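Local coordinates for BtrN (Bacillus circulans, PDB 4M7S), which catalyses the radical S-adenosyl-L-methionine-dependent two-electron oxidation of 2-deoxy-scyllo-inosamine to amino-dideoxy-scyllo-inosose in butirosin biosynthesis, using two [4Fe-4S] clusters, at residues Ser6-Val12 against Arg56-Tyr62; Val12-Asn17 against Tyr62-Cys68; Arg86-Asn92 against Ile109-Thr115. The contacts are given in a common frame with arbitrary orientation. Where two conformers were deposited one is given. Residue numbers count along the deposited sequence, not the author numbering.

Overall arrangement
Contacts 1 and 3 belong to the parallel part of one sheet, the partial barrel of the AdoMet radical fold, in which strands 7-10, 56-58, 86-91 and 111-116 lie side by side in that order. Contact 1 pairs the first two strands and contact 3 the next two; their centres are about 10 Å apart, and a probable hydrogen bond from I88 N to I57 O joins them. Contact 2 joins the loops that follow strands 7-10 and 56-58, shares V12 and Y62 with contact 1, and is centred about 11 Å from it and 13 Å from contact 3. Contact 3 opens later in the chain; its N92 reaches N17, so the strand ends converge on the cluster bound by C16.

Contact 1 (Ser6-Val12 against Arg56-Tyr62); sequences SMIEVEV and RISFHFY. With SF4 (iron/sulfur cluster), chain C.
Two neighbouring parallel strands of the AdoMet radical partial barrel pair here, 7-10 with 56-58, their axes 4.8 Å apart and inclined by 15°. The register is M7 with R56, I8 with I57 and E9 with S58, in extended conformation. Four backbone hydrogen bonds cross: R56 N to S6 O (2.7 Å), I8 N to R56 O (3.0 Å), S58 N to I8 O (3.0 Å) and V10 N to S58 O (2.8 Å). Beyond the ladder, E11 forms an inverse gamma turn (phi/psi -77/76).

One face carries I8 and I57, beta-branched residues suited to an extended backbone; with chi1 and chi2 t, I8 CG2 lies 4.0 Å from I57 CG1. V10, V12 and F59 continue the apolar packing beyond this pair, V10 CG2 4.2 Å from I57 CD1 and V12 CG1 at the edge of the F59 ring, and helix 38-50 covers this side. F61 CB packs on E11 CG at 3.6 Å.

The other face carries M7 (selenomethionine), R56, E9 and S58; M7 CE is 3.5 Å from R56 CB, and the R56 end leads away. S58 is small enough to fit between M7 and E9, its buried OG 3.1 Å from both M7 SE and E9 CG, without a hydrogen-bond partner.

E11 OE1 accepts from V180 N, and H60 ND1 bonds to Y90 O. Y62 O stands 3.7 Å and H60 NE2 3.9 Å from S2 of SF4.

Contact 2 (Val12-Asn17 against Tyr62-Cys68); sequences VNSQCN and YGEPLLC. With SF4 (iron/sulfur cluster), chain C.
Y62 opens the second segment with its carbonyl O 3.7 Å from S2 of SF4. G63 follows, extended (phi/psi -125/171), its CA 3.4 Å from Q15 O; a CB would clash with N13 O and Q15 O, so the lack of a side chain lets the loops close up. One water donates to N13 O (2.6 Å) and weakly accepts from G63 N (2.9 Å).

E64 is tied by its backbone: N donates to Q15 O (3.0 Å) and O accepts from ND2 of N13 (3.0 Å; chi1 p). In the radical SAM fold these loops follow strands 7-10 and 56-58; the first carries C16, whose SG (chi1 t) binds FE1 of SF4 at 2.4 Å as the first cysteine of the CX3CX2C motif, with C20 and C23, while G63-E64-P65 is consistent with the family's GGE-type motif. The E64 carboxylate (chi1 t, chi2 p) takes L66 N on OE1 (3.3 Å) and reaches T91 and N92.

P65, its phi restrained by the ring, starts the 3-10 turn 65-67, with L67 N donating to E64 O (3.1 Å). L67 CD1 lies 3.8 Å from N17 N. C68 (chi1 t) sets SG 3.8 Å from V12 CG2.

Contact 3 (Arg86-Asn92 against Ile109-Thr115); sequences RPIIYTN and IQKFIVT
Strands 86-91 and 111-115 run parallel, their axes approaching to 4.7 Å at 12°, with I89 opposite F112, Y90 opposite I113 and T91 opposite V114. Backbone bonds hold them: Q110 N to P87 O (2.9 Å), I89 N to K111 O (2.8 Å), I113 N to I89 O (2.7 Å), T91 N to I113 O (3.0 Å) and T115 N to T91 O (2.9 Å).

At the start of the pairing I109 (chi1 and chi2 m) sets CD1 between P87 CB (3.6 Å) and I89 CG1 (3.7 Å). On the face of I89, T91, F112 and V114, the F112 ring (chi1 m) brings CD2 to 3.7 Å from I89 CB, and the slimmer T91 puts its CG2 3.9 Å from V114 CG2.

On the other face I113, chi1 m, fills the space between I88 and Y90. Its CG1 lies 3.9 Å from I88 CG2 and packs over the Y90 ring, a CH-pi contact 4.0 Å from the centroid. Long R86 passes K111 CD and makes a weak hydrogen bond from NH2 to Q110 OE1 (2.7 Å).

At the C-terminal end N92 touches the cluster and bonds through ND2 to N17 OD1, while T91 OG1 and N92 N bond to the E64 carboxylate. Helix 98-107 links the strands in a beta-alpha-beta crossover and covers F112, while strands 56-58 and 139-143 flank the pair.

Contact 1 (Ser6-Val12 against Arg56-Tyr62)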
loop_
_atom_site.group_PDB
_atom_site.type_symbol
_atom_site.label_atom_id
_atom_site.label_comp_id
_atom_site.label_asym_id
_atom_site.label_seq_id
_atom_site.Cartn_x
_atom_site.Cartn_y
_atom_site.Cartn_z
ATOM N N SER A 6 5.666 -5.153 -7.229
ATOM C CA SER A 6 6.424 -3.988 -7.653
ATOM C C SER A 6 6.157 -2.822 -6.703
ATOM O O SER A 6 6.909 -1.849 -6.675
ATOM C CB SER A 6 6.068 -3.609 -9.092
ATOM O OG SER A 6 4.735 -3.142 -9.166
HETATM N N MSE A 7 5.084 -2.935 -5.922
HETATM C CA MSE A 7 4.719 -1.928 -4.925
HETATM C C MSE A 7 4.327 -2.639 -3.639
HETATM O O MSE A 7 3.620 -3.657 -3.667
HETATM C CB MSE A 7 3.564 -1.043 -5.423
HETATM C CG MSE A 7 2.809 -0.283 -4.302
HETATM SE SE MSE A 7 3.779 1.219 -3.447
HETATM C CE MSE A 7 3.420 2.594 -4.797
ATOM N N ILE A 8 4.818 -2.137 -2.513
ATOM C CA ILE A 8 4.359 -2.634 -1.227
ATOM C C ILE A 8 3.857 -1.465 -0.388
ATOM O O ILE A 8 4.541 -0.442 -0.269
ATOM C CB ILE A 8 5.445 -3.439 -0.476
ATOM C CG1 ILE A 8 4.925 -3.876 0.895
ATOM C CG2 ILE A 8 6.739 -2.631 -0.321
ATOM C CD1 ILE A 8 5.727 -4.999 1.501
ATOM N N GLU A 9 2.655 -1.616 0.173
ATOM C CA GLU A 9 2.038 -0.575 0.986
ATOM C C GLU A 9 2.092 -1.004 2.433
ATOM O O GLU A 9 1.578 -2.071 2.775
ATOM C CB GLU A 9 0.568 -0.382 0.605
ATOM C CG GLU A 9 0.295 0.706 -0.399
ATOM C CD GLU A 9 -1.187 0.873 -0.666
ATOM O OE1 GLU A 9 -1.967 0.818 0.305
ATOM O OE2 GLU A 9 -1.569 1.041 -1.841
ATOM N N VAL A 10 2.704 -0.179 3.280
ATOM C CA VAL A 10 2.901 -0.532 4.682
ATOM C C VAL A 10 2.086 0.382 5.603
ATOM O O VAL A 10 2.295 1.600 5.629
ATOM C CB VAL A 10 4.380 -0.461 5.053
ATOM C CG1 VAL A 10 4.615 -1.022 6.448
ATOM C CG2 VAL A 10 5.215 -1.249 4.038
ATOM N N GLU A 11 1.163 -0.205 6.357
ATOM C CA GLU A 11 0.378 0.558 7.322
ATOM C C GLU A 11 1.209 0.855 8.577
ATOM O O GLU A 11 1.020 0.221 9.622
ATOM C CB GLU A 11 -0.890 -0.216 7.698
ATOM C CG GLU A 11 -1.974 0.620 8.365
ATOM C CD GLU A 11 -3.210 -0.196 8.714
ATOM O OE1 GLU A 11 -3.077 -1.425 8.958
ATOM O OE2 GLU A 11 -4.312 0.396 8.735
ATOM N N VAL A 12 2.128 1.814 8.483
ATOM C CA VAL A 12 2.967 2.158 9.644
ATOM C C VAL A 12 2.146 2.795 10.775
ATOM O O VAL A 12 2.578 2.844 11.924
ATOM C CB VAL A 12 4.178 3.036 9.255
ATOM C CG1 VAL A 12 4.998 2.340 8.171
ATOM C CG2 VAL A 12 3.719 4.420 8.776
ATOM N N ARG A 56 8.478 0.119 -5.603
ATOM C CA ARG A 56 8.000 1.245 -4.803
ATOM C C ARG A 56 7.565 0.793 -3.418
ATOM O O ARG A 56 7.024 -0.304 -3.248
ATOM C CB ARG A 56 6.819 1.934 -5.480
ATOM C CG ARG A 56 6.829 1.900 -6.974
ATOM C CD ARG A 56 7.106 3.261 -7.550
ATOM N NE ARG A 56 6.676 3.343 -8.941
ATOM C CZ ARG A 56 7.333 2.800 -9.962
ATOM N NH1 ARG A 56 8.461 2.129 -9.757
ATOM N NH2 ARG A 56 6.857 2.925 -11.193
ATOM N N ILE A 57 7.801 1.643 -2.426
ATOM C CA ILE A 57 7.278 1.404 -1.088
ATOM C C ILE A 57 6.496 2.632 -0.612
ATOM O O ILE A 57 7.004 3.755 -0.654
ATOM C CB ILE A 57 8.400 0.997 -0.080
ATOM C CG1 ILE A 57 7.840 0.833 1.336
ATOM C CG2 ILE A 57 9.555 2.009 -0.091
ATOM C CD1 ILE A 57 8.764 0.044 2.265
ATOM N N SER A 58 5.243 2.426 -0.208
ATOM C CA SER A 58 4.452 3.496 0.413
ATOM C C SER A 58 4.084 3.174 1.870
ATOM O O SER A 58 4.165 2.014 2.293
ATOM C CB SER A 58 3.213 3.847 -0.417
ATOM O OG SER A 58 2.600 2.705 -0.960
ATOM N N PHE A 59 3.687 4.201 2.625
ATOM C CA PHE A 59 3.545 4.094 4.081
ATOM C C PHE A 59 2.137 4.380 4.587
ATOM O O PHE A 59 1.948 4.800 5.743
ATOM C CB PHE A 59 4.522 5.051 4.758
ATOM C CG PHE A 59 5.937 4.848 4.329
ATOM C CD1 PHE A 59 6.755 3.941 4.994
ATOM C CD2 PHE A 59 6.449 5.539 3.241
ATOM C CE1 PHE A 59 8.063 3.745 4.601
ATOM C CE2 PHE A 59 7.763 5.335 2.826
ATOM C CZ PHE A 59 8.570 4.443 3.514
ATOM N N HIS A 60 1.142 4.109 3.727
ATOM C CA HIS A 60 -0.274 4.515 3.902
ATOM C C HIS A 60 -1.256 3.406 3.472
ATOM O O HIS A 60 -1.300 3.058 2.290
ATOM C CB HIS A 60 -0.525 5.753 3.022
ATOM C CG HIS A 60 -1.920 6.310 3.089
ATOM N ND1 HIS A 60 -2.168 7.659 3.230
ATOM C CD2 HIS A 60 -3.135 5.717 2.990
ATOM C CE1 HIS A 60 -3.472 7.870 3.243
ATOM N NE2 HIS A 60 -4.082 6.710 3.099
ATOM N N PHE A 61 -2.068 2.871 4.390
ATOM C CA PHE A 61 -3.057 1.877 3.977
ATOM C C PHE A 61 -4.356 2.660 4.009
ATOM O O PHE A 61 -4.876 3.067 2.961
ATOM C CB PHE A 61 -3.090 0.664 4.914
ATOM C CG PHE A 61 -4.075 -0.391 4.512
ATOM C CD1 PHE A 61 -4.391 -0.594 3.168
ATOM C CD2 PHE A 61 -4.705 -1.172 5.473
ATOM C CE1 PHE A 61 -5.311 -1.550 2.787
ATOM C CE2 PHE A 61 -5.635 -2.143 5.103
ATOM C CZ PHE A 61 -5.944 -2.329 3.751
ATOM N N TYR A 62 -4.866 2.909 5.209
ATOM C CA TYR A 62 -6.015 3.808 5.355
ATOM C C TYR A 62 -5.785 4.787 6.499
ATOM O O TYR A 62 -6.733 5.286 7.124
ATOM C CB TYR A 62 -7.303 3.029 5.557
ATOM C CG TYR A 62 -7.881 2.471 4.277
ATOM C CD1 TYR A 62 -8.723 3.237 3.480
ATOM C CD2 TYR A 62 -7.576 1.182 3.864
ATOM C CE1 TYR A 62 -9.258 2.727 2.307
ATOM C CE2 TYR A 62 -8.101 0.662 2.691
ATOM C CZ TYR A 62 -8.935 1.440 1.918
ATOM O OH TYR A 62 -9.453 0.916 0.760
HETATM FE FE1 SF4 C . -8.021 9.872 5.935
HETATM FE FE2 SF4 C . -9.958 10.845 4.390
HETATM FE FE3 SF4 C . -9.601 8.216 4.522
HETATM FE FE4 SF4 C . -7.733 9.725 3.262
HETATM S S1 SF4 C . -9.902 9.398 2.584
HETATM S S2 SF4 C . -7.314 8.037 4.751
HETATM S S3 SF4 C . -7.810 11.661 4.512
HETATM S S4 SF4 C . -10.292 9.570 6.265
#

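Contact 2 (Val12-Asn17 against Tyr62-Cys68)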
loop_
_atom_site.group_PDB
_atom_site.type_symbol
_atom_site.label_atom_id
_atom_site.label_comp_id
_atom_site.label_asym_id
_atom_site.label_seq_id
_atom_site.Cartn_x
_atom_site.Cartn_y
_atom_site.Cartn_z
ATOM N N VAL A 12 2.128 1.814 8.483
ATOM C CA VAL A 12 2.967 2.158 9.644
ATOM C C VAL A 12 2.146 2.795 10.775
ATOM O O VAL A 12 2.578 2.844 11.924
ATOM C CB VAL A 12 4.178 3.036 9.255
ATOM C CG1 VAL A 12 4.998 2.340 8.171
ATOM C CG2 VAL A 12 3.719 4.420 8.776
ATOM N N ASN A 13 0.956 3.288 10.445
ATOM C CA ASN A 13 -0.001 3.654 11.480
ATOM C C ASN A 13 -1.409 3.615 10.916
ATOM O O ASN A 13 -1.613 3.873 9.731
ATOM C CB ASN A 13 0.314 5.026 12.073
ATOM C CG ASN A 13 -0.045 6.151 11.145
ATOM O OD1 ASN A 13 0.583 6.319 10.098
ATOM N ND2 ASN A 13 -1.058 6.940 11.518
ATOM N N SER A 14 -2.383 3.303 11.761
ATOM C CA SER A 14 -3.732 3.008 11.268
ATOM C C SER A 14 -4.706 4.181 11.396
ATOM O O SER A 14 -5.776 4.166 10.794
ATOM C CB SER A 14 -4.295 1.810 12.017
ATOM O OG SER A 14 -4.386 2.105 13.398
ATOM N N GLN A 15 -4.349 5.187 12.186
ATOM C CA GLN A 15 -5.255 6.317 12.390
ATOM C C GLN A 15 -5.052 7.362 11.304
ATOM O O GLN A 15 -3.941 7.563 10.817
ATOM C CB GLN A 15 -5.086 6.966 13.782
ATOM C CG GLN A 15 -6.123 8.082 14.069
ATOM C CD GLN A 15 -6.038 8.692 15.471
ATOM O OE1 GLN A 15 -4.949 8.960 15.988
ATOM N NE2 GLN A 15 -7.197 8.927 16.083
ATOM N N CYS A 16 -6.140 8.011 10.921
ATOM C CA CYS A 16 -6.064 9.221 10.122
ATOM C C CYS A 16 -6.764 10.357 10.854
ATOM O O CYS A 16 -7.719 10.121 11.597
ATOM C CB CYS A 16 -6.730 9.018 8.769
ATOM S SG CYS A 16 -6.711 10.545 7.842
ATOM N N ASN A 17 -6.304 11.588 10.641
ATOM C CA ASN A 17 -6.877 12.736 11.343
ATOM C C ASN A 17 -8.210 13.178 10.747
ATOM O O ASN A 17 -8.960 13.933 11.369
ATOM C CB ASN A 17 -5.899 13.913 11.373
ATOM C CG ASN A 17 -5.504 14.379 9.987
ATOM O OD1 ASN A 17 -4.850 13.651 9.235
ATOM N ND2 ASN A 17 -5.899 15.604 9.641
ATOM N N TYR A 62 -4.866 2.909 5.209
ATOM C CA TYR A 62 -6.015 3.808 5.355
ATOM C C TYR A 62 -5.785 4.787 6.499
ATOM O O TYR A 62 -6.733 5.286 7.124
ATOM C CB TYR A 62 -7.303 3.029 5.557
ATOM C CG TYR A 62 -7.881 2.471 4.277
ATOM C CD1 TYR A 62 -8.723 3.237 3.480
ATOM C CD2 TYR A 62 -7.576 1.182 3.864
ATOM C CE1 TYR A 62 -9.258 2.727 2.307
ATOM C CE2 TYR A 62 -8.101 0.662 2.691
ATOM C CZ TYR A 62 -8.935 1.440 1.918
ATOM O OH TYR A 62 -9.453 0.916 0.760
ATOM N N GLY A 63 -4.514 5.053 6.768
ATOM C CA GLY A 63 -4.138 6.001 7.800
ATOM C C GLY A 63 -3.236 7.075 7.232
ATOM O O GLY A 63 -2.788 6.979 6.086
ATOM N N GLU A 64 -2.972 8.103 8.035
ATOM C CA GLU A 64 -2.118 9.210 7.630
ATOM C C GLU A 64 -0.690 8.936 8.086
ATOM O O GLU A 64 -0.427 8.884 9.293
ATOM C CB GLU A 64 -2.630 10.506 8.273
ATOM C CG GLU A 64 -1.746 11.707 8.017
ATOM C CD GLU A 64 -1.418 11.884 6.533
ATOM O OE1 GLU A 64 -0.250 12.209 6.221
ATOM O OE2 GLU A 64 -2.331 11.719 5.689
ATOM N N PRO A 65 0.244 8.762 7.133
ATOM C CA PRO A 65 1.608 8.401 7.543
ATOM C C PRO A 65 2.314 9.495 8.352
ATOM O O PRO A 65 3.129 9.164 9.207
ATOM C CB PRO A 65 2.336 8.139 6.210
ATOM C CG PRO A 65 1.531 8.889 5.172
ATOM C CD PRO A 65 0.094 8.860 5.668
ATOM N N LEU A 66 2.012 10.766 8.106
ATOM C CA LEU A 66 2.654 11.844 8.874
ATOM C C LEU A 66 2.236 11.874 10.348
ATOM O O LEU A 66 2.760 12.668 11.134
ATOM C CB LEU A 66 2.420 13.216 8.236
ATOM C CG LEU A 66 2.970 13.475 6.830
ATOM C CD1 LEU A 66 3.327 14.940 6.671
ATOM C CD2 LEU A 66 4.171 12.620 6.518
ATOM N N LEU A 67 1.284 11.020 10.715
ATOM C CA LEU A 67 0.877 10.883 12.108
ATOM C C LEU A 67 1.745 9.848 12.821
ATOM O O LEU A 67 1.730 9.748 14.039
ATOM C CB LEU A 67 -0.596 10.479 12.213
ATOM C CG LEU A 67 -1.623 11.609 12.290
ATOM C CD1 LEU A 67 -3.046 11.069 12.448
ATOM C CD2 LEU A 67 -1.272 12.505 13.460
ATOM N N CYS A 68 2.493 9.069 12.050
ATOM C CA CYS A 68 3.323 8.020 12.618
ATOM C C CYS A 68 4.475 8.663 13.374
ATOM O O CYS A 68 5.255 9.424 12.791
ATOM C CB CYS A 68 3.874 7.135 11.496
ATOM S SG CYS A 68 4.952 5.814 12.075
HETATM FE FE1 SF4 C . -8.021 9.872 5.935
HETATM FE FE2 SF4 C . -9.958 10.845 4.390
HETATM FE FE3 SF4 C . -9.601 8.216 4.522
HETATM FE FE4 SF4 C . -7.733 9.725 3.262
HETATM S S1 SF4 C . -9.902 9.398 2.584
HETATM S S2 SF4 C . -7.314 8.037 4.751
HETATM S S3 SF4 C . -7.810 11.661 4.512
HETATM S S4 SF4 C . -10.292 9.570 6.265
HETATM O O HOH W 1 -1.933 3.688 7.123
#

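Contact 3 (Arg86-Asn92 against Ile109-Thr115)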
loop_
_atom_site.group_PDB
_atom_site.type_symbol
_atom_site.label_atom_id
_atom_site.label_comp_id
_atom_site.label_asym_id
_atom_site.label_seq_id
_atom_site.Cartn_x
_atom_site.Cartn_y
_atom_site.Cartn_z
ATOM N N ARG A 86 11.883 2.700 -4.063
ATOM C CA ARG A 86 11.418 4.071 -4.269
ATOM C C ARG A 86 10.327 4.417 -3.268
ATOM O O ARG A 86 9.173 4.019 -3.443
ATOM C CB ARG A 86 10.913 4.246 -5.710
ATOM C CG ARG A 86 10.295 5.614 -6.025
ATOM C CD ARG A 86 10.120 5.778 -7.534
ATOM N NE ARG A 86 9.294 6.933 -7.877
ATOM C CZ ARG A 86 9.762 8.165 -8.051
ATOM N NH1 ARG A 86 8.932 9.149 -8.370
ATOM N NH2 ARG A 86 11.058 8.414 -7.911
ATOM N N PRO A 87 10.697 5.143 -2.197
ATOM C CA PRO A 87 9.780 5.514 -1.116
ATOM C C PRO A 87 8.854 6.661 -1.519
ATOM O O PRO A 87 9.329 7.700 -1.981
ATOM C CB PRO A 87 10.725 5.972 0.013
ATOM C CG PRO A 87 12.114 5.490 -0.394
ATOM C CD PRO A 87 12.086 5.529 -1.891
ATOM N N ILE A 88 7.550 6.458 -1.346
ATOM C CA ILE A 88 6.549 7.446 -1.727
ATOM C C ILE A 88 5.653 7.729 -0.533
ATOM O O ILE A 88 5.219 6.798 0.145
ATOM C CB ILE A 88 5.617 6.910 -2.828
ATOM C CG1 ILE A 88 6.411 6.272 -3.968
ATOM C CG2 ILE A 88 4.683 8.020 -3.325
ATOM C CD1 ILE A 88 7.280 7.240 -4.716
ATOM N N ILE A 89 5.359 9.001 -0.283
ATOM C CA ILE A 89 4.389 9.350 0.752
ATOM C C ILE A 89 3.045 9.727 0.123
ATOM O O ILE A 89 2.977 10.625 -0.723
ATOM C CB ILE A 89 4.866 10.538 1.616
ATOM C CG1 ILE A 89 6.027 10.124 2.522
ATOM C CG2 ILE A 89 3.709 11.076 2.478
ATOM C CD1 ILE A 89 5.596 9.289 3.704
ATOM N N TYR A 90 1.980 9.039 0.527
ATOM C CA TYR A 90 0.634 9.472 0.186
ATOM C C TYR A 90 0.046 10.106 1.452
ATOM O O TYR A 90 -0.072 9.442 2.486
ATOM C CB TYR A 90 -0.211 8.288 -0.260
ATOM C CG TYR A 90 0.256 7.616 -1.545
ATOM C CD1 TYR A 90 1.338 6.744 -1.552
ATOM C CD2 TYR A 90 -0.405 7.840 -2.742
ATOM C CE1 TYR A 90 1.754 6.116 -2.721
ATOM C CE2 TYR A 90 -0.002 7.215 -3.915
ATOM C CZ TYR A 90 1.078 6.359 -3.896
ATOM O OH TYR A 90 1.483 5.742 -5.059
ATOM N N THR A 91 -0.311 11.384 1.381
ATOM C CA THR A 91 -0.709 12.108 2.590
ATOM C C THR A 91 -1.865 13.077 2.332
ATOM O O THR A 91 -1.995 13.587 1.223
ATOM C CB THR A 91 0.506 12.871 3.174
ATOM O OG1 THR A 91 0.108 13.601 4.342
ATOM C CG2 THR A 91 1.092 13.836 2.134
ATOM N N ASN A 92 -2.709 13.330 3.339
ATOM C CA ASN A 92 -3.737 14.361 3.190
ATOM C C ASN A 92 -3.157 15.767 3.281
ATOM O O ASN A 92 -3.860 16.749 3.034
ATOM C CB ASN A 92 -4.915 14.197 4.167
ATOM C CG ASN A 92 -4.489 14.191 5.626
ATOM O OD1 ASN A 92 -3.527 14.862 6.021
ATOM N ND2 ASN A 92 -5.205 13.412 6.441
ATOM N N ILE A 109 12.465 9.921 0.955
ATOM C CA ILE A 109 11.218 10.002 0.189
ATOM C C ILE A 109 11.470 10.654 -1.166
ATOM O O ILE A 109 12.013 11.758 -1.234
ATOM C CB ILE A 109 10.104 10.791 0.930
ATOM C CG1 ILE A 109 9.736 10.104 2.248
ATOM C CG2 ILE A 109 8.847 10.932 0.031
ATOM C CD1 ILE A 109 9.388 8.622 2.094
ATOM N N GLN A 110 11.065 9.985 -2.243
ATOM C CA GLN A 110 11.276 10.523 -3.581
ATOM C C GLN A 110 10.038 11.230 -4.126
ATOM O O GLN A 110 10.117 11.965 -5.109
ATOM C CB GLN A 110 11.722 9.413 -4.534
ATOM C CG GLN A 110 13.094 8.844 -4.187
ATOM C CD GLN A 110 13.505 7.725 -5.104
ATOM O OE1 GLN A 110 12.965 7.580 -6.198
ATOM N NE2 GLN A 110 14.470 6.917 -4.664
ATOM N N LYS A 111 8.891 11.010 -3.495
ATOM C CA LYS A 111 7.669 11.631 -3.988
ATOM C C LYS A 111 6.615 11.778 -2.902
ATOM O O LYS A 111 6.400 10.863 -2.103
ATOM C CB LYS A 111 7.109 10.834 -5.167
ATOM C CG LYS A 111 6.057 11.559 -5.988
ATOM C CD LYS A 111 5.954 10.894 -7.347
ATOM C CE LYS A 111 4.817 11.449 -8.186
ATOM N NZ LYS A 111 4.596 10.683 -9.457
ATOM N N PHE A 112 5.971 12.944 -2.878
ATOM C CA PHE A 112 4.823 13.194 -2.019
ATOM C C PHE A 112 3.578 13.368 -2.887
ATOM O O PHE A 112 3.547 14.212 -3.788
ATOM C CB PHE A 112 5.037 14.463 -1.188
ATOM C CG PHE A 112 6.235 14.404 -0.267
ATOM C CD1 PHE A 112 7.497 14.761 -0.721
ATOM C CD2 PHE A 112 6.091 14.010 1.060
ATOM C CE1 PHE A 112 8.607 14.723 0.136
ATOM C CE2 PHE A 112 7.195 13.968 1.927
ATOM C CZ PHE A 112 8.450 14.325 1.462
ATOM N N ILE A 113 2.563 12.553 -2.622
ATOM C CA ILE A 113 1.281 12.685 -3.293
ATOM C C ILE A 113 0.353 13.278 -2.258
ATOM O O ILE A 113 -0.055 12.581 -1.331
ATOM C CB ILE A 113 0.694 11.325 -3.708
ATOM C CG1 ILE A 113 1.751 10.434 -4.365
ATOM C CG2 ILE A 113 -0.539 11.519 -4.594
ATOM C CD1 ILE A 113 2.297 10.980 -5.641
ATOM N N VAL A 114 0.031 14.558 -2.395
ATOM C CA VAL A 114 -0.818 15.205 -1.404
ATOM C C VAL A 114 -2.258 15.269 -1.897
ATOM O O VAL A 114 -2.517 15.715 -3.016
ATOM C CB VAL A 114 -0.336 16.634 -1.070
ATOM C CG1 VAL A 114 -1.236 17.255 -0.016
ATOM C CG2 VAL A 114 1.106 16.614 -0.593
ATOM N N THR A 115 -3.188 14.823 -1.059
ATOM C CA THR A 115 -4.604 14.906 -1.386
ATOM C C THR A 115 -5.360 15.743 -0.358
ATOM O O THR A 115 -5.544 15.319 0.781
ATOM C CB THR A 115 -5.247 13.507 -1.465
ATOM O OG1 THR A 115 -4.350 12.602 -2.117
ATOM C CG2 THR A 115 -6.555 13.560 -2.247
#